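Local coordinates for protein Amuc_1100 (PDB 6KNY), which is of unknown function but is probably anchored in the membrane of Akkermansia muciniphila by a transmembrane helix absent from this monomeric construct, at residues T194-D198 with Y199-V203. Residues are numbered along the deposited sequence; the frame is centred on the assembly and turned at random.
Sequences TGMQD and YLFTV
Met196 reaches across the turn to the backbone of Tyr199 and the ring of Phe201, and its side chain, followed outward, illustrates how a chain reversal between helix and strand can be braced by one side chain that starts inside the turn and leaves it. Its CB points into the turn and lies 3.2 Å from the carbonyl O of Tyr199. CG, set anti to the carbonyl carbon (chi1 -63°), continues to the Phe201 ring and comes 4.2 Å from its CD2. There the chain bends at chi2, and SD stands 5.5 Å from the centroid of that ring, 70° off its normal, an oblique Met-aromatic contact. A second bend at chi3 then turns CE away from the strand. Phe201 rests on Leu130 of helix 117-134 and Leu273 of strand 265-276, while Met196 itself, buried, packs on Lys133 of the same helix.

Tyr199 behaves differently: with CG beside its own backbone N (chi1 -65°), the ring starts close to the preceding carbonyl, Asp198 O lying over one face 3.5 Å from CG, and CD2 is 3.9 Å from Asp198 CB. That same carbonyl accepts a hydrogen bond from Ser62, and the tyrosine also packs on Lys125 and Ala126. Cut back to an alanine here, the residue would probably leave a gap beside Lys125 and Ala126 of helix 117-134, with no ring face beside the Asp198 carbonyl. Farther from the bend, Thr194 CG2 meets Val203 CG2 at 4.2 Å, a light apolar touch between the two arms. The whole is a helix-to-strand connection, leading from helix 183-194 into strand 201-210, which pairs with strand 265-276 at one border of the chain's mixed sheet.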
loop_
_atom_site.group_PDB
_atom_site.type_symbol
_atom_site.label_atom_id
_atom_site.label_comp_id
_atom_site.label_asym_id
_atom_site.label_seq_id
_atom_site.Cartn_x
_atom_site.Cartn_y
_atom_site.Cartn_z
ATOM N N THR A 194 -6.333 6.022 -6.847
ATOM C CA THR A 194 -6.350 5.680 -8.258
ATOM C C THR A 194 -5.548 6.635 -9.121
ATOM O O THR A 194 -5.341 6.350 -10.302
ATOM C CB THR A 194 -7.789 5.622 -8.757
ATOM O OG1 THR A 194 -8.426 6.887 -8.525
ATOM C CG2 THR A 194 -8.548 4.523 -8.008
ATOM N N GLY A 195 -5.090 7.749 -8.560
ATOM C CA GLY A 195 -4.244 8.680 -9.269
ATOM C C GLY A 195 -2.769 8.478 -9.041
ATOM O O GLY A 195 -1.979 9.327 -9.450
ATOM N N MET A 196 -2.378 7.384 -8.395
ATOM C CA MET A 196 -0.976 7.059 -8.170
ATOM C C MET A 196 -0.192 7.042 -9.473
ATOM O O MET A 196 -0.640 6.499 -10.484
ATOM C CB MET A 196 -0.853 5.685 -7.509
ATOM C CG MET A 196 -1.461 5.568 -6.144
ATOM S SD MET A 196 -0.177 5.779 -4.916
ATOM C CE MET A 196 -0.405 7.513 -4.549
ATOM N N GLN A 197 1.017 7.579 -9.408
ATOM C CA GLN A 197 1.862 7.846 -10.564
ATOM C C GLN A 197 2.738 6.654 -10.935
ATOM O O GLN A 197 2.858 6.302 -12.115
ATOM C CB GLN A 197 2.746 9.067 -10.270
ATOM C CG GLN A 197 2.093 10.142 -9.350
ATOM C CD GLN A 197 1.949 9.720 -7.867
ATOM O OE1 GLN A 197 2.822 9.059 -7.289
ATOM N NE2 GLN A 197 0.831 10.101 -7.257
ATOM N N ASP A 198 3.333 6.011 -9.927
ATOM C CA ASP A 198 4.365 5.010 -10.126
ATOM C C ASP A 198 3.907 3.600 -9.805
ATOM O O ASP A 198 4.623 2.649 -10.125
ATOM C CB ASP A 198 5.576 5.322 -9.235
ATOM C CG ASP A 198 6.346 6.566 -9.677
ATOM O OD1 ASP A 198 6.283 6.937 -10.874
ATOM O OD2 ASP A 198 7.000 7.180 -8.803
ATOM N N TYR A 199 2.754 3.450 -9.159
ATOM C CA TYR A 199 2.267 2.158 -8.701
ATOM C C TYR A 199 0.802 2.039 -9.080
ATOM O O TYR A 199 0.038 2.990 -8.897
ATOM C CB TYR A 199 2.448 2.012 -7.186
ATOM C CG TYR A 199 3.894 1.997 -6.736
ATOM C CD1 TYR A 199 4.663 0.841 -6.837
ATOM C CD2 TYR A 199 4.488 3.134 -6.193
ATOM C CE1 TYR A 199 5.976 0.815 -6.397
ATOM C CE2 TYR A 199 5.807 3.121 -5.759
ATOM C CZ TYR A 199 6.545 1.966 -5.873
ATOM O OH TYR A 199 7.858 1.946 -5.450
ATOM N N LEU A 200 0.410 0.877 -9.606
ATOM C CA LEU A 200 -0.961 0.645 -10.064
ATOM C C LEU A 200 -1.731 -0.152 -9.009
ATOM O O LEU A 200 -1.497 -1.356 -8.831
ATOM C CB LEU A 200 -0.960 -0.083 -11.410
ATOM C CG LEU A 200 -2.320 -0.482 -12.020
ATOM C CD1 LEU A 200 -3.215 0.735 -12.223
ATOM C CD2 LEU A 200 -2.073 -1.208 -13.372
ATOM N N PHE A 201 -2.646 0.519 -8.312
ATOM C CA PHE A 201 -3.591 -0.135 -7.405
ATOM C C PHE A 201 -4.941 -0.195 -8.094
ATOM O O PHE A 201 -5.447 0.832 -8.567
ATOM C CB PHE A 201 -3.743 0.625 -6.083
ATOM C CG PHE A 201 -2.551 0.533 -5.175
ATOM C CD1 PHE A 201 -2.451 -0.487 -4.239
ATOM C CD2 PHE A 201 -1.543 1.502 -5.225
ATOM C CE1 PHE A 201 -1.354 -0.561 -3.381
ATOM C CE2 PHE A 201 -0.453 1.433 -4.369
ATOM C CZ PHE A 201 -0.361 0.412 -3.444
ATOM N N THR A 202 -5.519 -1.384 -8.165
ATOM C CA THR A 202 -6.824 -1.521 -8.781
ATOM C C THR A 202 -7.829 -1.877 -7.695
ATOM O O THR A 202 -7.474 -2.479 -6.680
ATOM C CB THR A 202 -6.788 -2.563 -9.910
ATOM O OG1 THR A 202 -8.022 -2.503 -10.646
ATOM C CG2 THR A 202 -6.594 -3.968 -9.345
ATOM N N VAL A 203 -9.068 -1.432 -7.872
ATOM C CA VAL A 203 -10.072 -1.518 -6.814
ATOM C C VAL A 203 -10.855 -2.809 -7.008
ATOM O O VAL A 203 -11.614 -2.949 -7.972
ATOM C CB VAL A 203 -11.005 -0.301 -6.808
ATOM C CG1 VAL A 203 -12.151 -0.513 -5.812
ATOM C CG2 VAL A 203 -10.229 0.965 -6.465
#